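Local structure of HTH-type transcriptional repressor NemR (Escherichia coli, 4YZE) at residues T18-S23 with G107-K112. The protein represses transcription of the nemRA-gloA operon by binding to the NemR box, and responds to electrophiles and reactive chlorine species such as bleach. The protein carries 5 engineered substitutions. Sequence-based numbering, arbitrary orientation.
Sequences TGEQLS and GCLTVK. Engineered in segment 18-23: Ser23 (natural residue Cys).
With CG of Leu109 turned anti to the backbone N (chi1 -160°), the isobutyl group reaches across to Glu20 and Ser23, and the same choice at Lys112 (chi1 -174°) sends its chain past the carbonyl of Ser23. The contact joins the DNA-binding and C-terminal regulatory domains of a TetR-family repressor: helix 10-26 of the former meets the short helix 109-114 of the latter. It is small, 164 Å² in all, and no hydrogen bond or salt bridge spans it, so the interface is one of van der Waals touches. The two methyl branches of Leu109 divide the work: CD1 lies 4.1 Å from CB of Ser23, while CD2 approaches CG of Glu20 at 4.3 Å. The aliphatic part of Glu20 thus does the touching, leaving its carboxylate to a hydrogen bond between OE1 and ND1 of His65 on helix 54-79. Leu62 and His65 of that helix also touch Leu109, so the leucine packs against both helix 10-26 and helix 54-79. The chain of Lys112 passes the carbonyl oxygen of Ser23, with CE 3.9 Å from that O; the contact comes through methylene carbons, since NZ bends off beyond them. Cys108, central to the response to reactive chlorine species, is the N-cap residue of helix 109-114, and its O takes the hydrogen bond of N of Lys112 at 2.8 Å, in the first turn of that helix. Ser23 is engineered in place of a cysteine that forms a transient interchain disulfide under electrophile stress. Its hydroxyl folds back on its own helix: OG donates to O of Gly19 at 3.0 Å, from 36° above the carbonyl plane, while N of Ser23 reaches that oxygen from the opposite face.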
ATOM      1  N   THR A  18     -17.245 -12.517  11.991  1.00 54.97           N
ATOM      2  CA  THR A  18     -18.186 -11.604  11.352  1.00 52.30           C
ATOM      3  C   THR A  18     -17.553 -10.224  11.208  1.00 52.00           C
ATOM      4  O   THR A  18     -17.620  -9.617  10.138  1.00 53.68           O
ATOM      5  CB  THR A  18     -19.468 -11.476  12.172  1.00 53.93           C
ATOM      6  OG1 THR A  18     -19.940 -12.784  12.524  1.00 57.08           O
ATOM      7  CG2 THR A  18     -20.537 -10.738  11.377  1.00 49.94           C
ATOM      8  N   GLY A  19     -16.929  -9.741  12.285  1.00 45.38           N
ATOM      9  CA  GLY A  19     -16.275  -8.445  12.273  1.00 48.12           C
ATOM     10  C   GLY A  19     -15.199  -8.349  11.209  1.00 51.04           C
ATOM     11  O   GLY A  19     -15.048  -7.310  10.563  1.00 50.61           O
ATOM     12  N   GLU A  20     -14.450  -9.432  11.023  1.00 51.24           N
ATOM     13  CA  GLU A  20     -13.397  -9.433  10.011  1.00 58.06           C
ATOM     14  C   GLU A  20     -13.998  -9.306   8.611  1.00 56.53           C
ATOM     15  O   GLU A  20     -13.576  -8.445   7.837  1.00 52.27           O
ATOM     16  CB  GLU A  20     -12.492 -10.666  10.136  1.00 58.41           C
ATOM     17  CG  GLU A  20     -11.408 -10.748   9.054  1.00 63.59           C
ATOM     18  CD  GLU A  20     -10.297 -11.722   9.383  1.00 69.10           C
ATOM     19  OE1 GLU A  20      -9.457 -11.971   8.492  1.00 80.06           O
ATOM     20  OE2 GLU A  20     -10.247 -12.228  10.528  1.00 66.47           O
ATOM     21  N   GLN A  21     -14.999 -10.132   8.304  1.00 60.25           N
ATOM     22  CA  GLN A  21     -15.669 -10.075   7.004  1.00 60.12           C
ATOM     23  C   GLN A  21     -16.193  -8.669   6.698  1.00 66.40           C
ATOM     24  O   GLN A  21     -15.985  -8.148   5.600  1.00 69.09           O
ATOM     25  CB  GLN A  21     -16.809 -11.104   6.923  1.00 55.71           C
ATOM     26  N   LEU A  22     -16.853  -8.053   7.679  1.00 63.51           N
ATOM     27  CA  LEU A  22     -17.431  -6.717   7.503  1.00 55.89           C
ATOM     28  C   LEU A  22     -16.380  -5.608   7.374  1.00 56.01           C
ATOM     29  O   LEU A  22     -16.527  -4.715   6.533  1.00 61.77           O
ATOM     30  CB  LEU A  22     -18.396  -6.392   8.650  1.00 50.68           C
ATOM     31  CG  LEU A  22     -19.761  -7.072   8.652  1.00 55.68           C
ATOM     32  CD1 LEU A  22     -20.495  -6.751   9.955  1.00 54.55           C
ATOM     33  CD2 LEU A  22     -20.576  -6.614   7.449  1.00 52.65           C
ATOM     34  N   SER A  23     -15.346  -5.650   8.222  1.00 50.20           N
ATOM     35  CA  SER A  23     -14.224  -4.716   8.140  1.00 53.95           C
ATOM     36  C   SER A  23     -13.594  -4.786   6.757  1.00 59.08           C
ATOM     37  O   SER A  23     -13.257  -3.761   6.159  1.00 55.63           O
ATOM     38  CB  SER A  23     -13.153  -5.057   9.181  1.00 50.54           C
ATOM     39  OG  SER A  23     -13.567  -4.729  10.494  1.00 58.82           O
ATOM     40  N   GLY A 107     -10.341  -8.858  -0.898  1.00 95.05           N
ATOM     41  CA  GLY A 107      -9.424  -7.884  -0.329  1.00 89.98           C
ATOM     42  C   GLY A 107      -8.434  -8.444   0.677  1.00 82.31           C
ATOM     43  O   GLY A 107      -8.463  -9.627   1.017  1.00 86.83           O
ATOM     44  N   CYS A 108      -7.542  -7.585   1.151  1.00 72.93           N
ATOM     45  CA  CYS A 108      -6.605  -7.963   2.200  1.00 68.09           C
ATOM     46  C   CYS A 108      -6.771  -7.011   3.385  1.00 67.98           C
ATOM     47  O   CYS A 108      -6.831  -5.793   3.202  1.00 68.39           O
ATOM     48  CB  CYS A 108      -5.178  -7.935   1.653  1.00 66.63           C
ATOM     49  SG  CYS A 108      -3.886  -8.235   2.851  1.00 71.74           S
ATOM     50  N   LEU A 109      -6.858  -7.564   4.596  1.00 67.64           N
ATOM     51  CA  LEU A 109      -7.181  -6.755   5.775  1.00 56.52           C
ATOM     52  C   LEU A 109      -6.138  -5.683   6.051  1.00 51.75           C
ATOM     53  O   LEU A 109      -6.490  -4.527   6.290  1.00 48.88           O
ATOM     54  CB  LEU A 109      -7.393  -7.624   7.018  1.00 53.67           C
ATOM     55  CG  LEU A 109      -8.190  -6.961   8.158  1.00 55.34           C
ATOM     56  CD1 LEU A 109      -9.611  -6.630   7.720  1.00 46.55           C
ATOM     57  CD2 LEU A 109      -8.231  -7.818   9.421  1.00 52.44           C
ATOM     58  N   THR A 110      -4.860  -6.056   6.016  1.00 50.22           N
ATOM     59  CA  THR A 110      -3.809  -5.075   6.270  1.00 54.40           C
ATOM     60  C   THR A 110      -3.907  -3.945   5.255  1.00 53.52           C
ATOM     61  O   THR A 110      -3.940  -2.761   5.624  1.00 58.26           O
ATOM     62  CB  THR A 110      -2.398  -5.699   6.273  1.00 55.71           C
ATOM     63  OG1 THR A 110      -2.256  -6.556   7.413  1.00 52.68           O
ATOM     64  CG2 THR A 110      -1.341  -4.616   6.360  1.00 59.21           C
ATOM     65  N   VAL A 111      -4.027  -4.325   3.986  1.00 53.52           N
ATOM     66  CA  VAL A 111      -4.122  -3.358   2.900  1.00 54.77           C
ATOM     67  C   VAL A 111      -5.309  -2.416   3.066  1.00 57.99           C
ATOM     68  O   VAL A 111      -5.160  -1.198   2.949  1.00 60.90           O
ATOM     69  CB  VAL A 111      -4.198  -4.044   1.535  1.00 56.48           C
ATOM     70  CG1 VAL A 111      -4.070  -3.008   0.436  1.00 61.82           C
ATOM     71  CG2 VAL A 111      -3.087  -5.069   1.400  1.00 67.53           C
ATOM     72  N   LYS A 112      -6.485  -2.978   3.343  1.00 55.14           N
ATOM     73  CA  LYS A 112      -7.672  -2.170   3.546  1.00 54.46           C
ATOM     74  C   LYS A 112      -7.546  -1.269   4.764  1.00 52.23           C
ATOM     75  O   LYS A 112      -7.964  -0.108   4.736  1.00 58.78           O
ATOM     76  CB  LYS A 112      -8.903  -3.061   3.699  1.00 58.82           C
ATOM     77  CG  LYS A 112     -10.212  -2.294   3.769  1.00 59.44           C
ATOM     78  CD  LYS A 112     -11.074  -2.569   2.533  1.00 60.08           C
ATOM     79  CE  LYS A 112     -12.501  -2.046   2.697  1.00 65.93           C
ATOM     80  NZ  LYS A 112     -12.675  -0.702   2.108  1.00 68.31           N
TER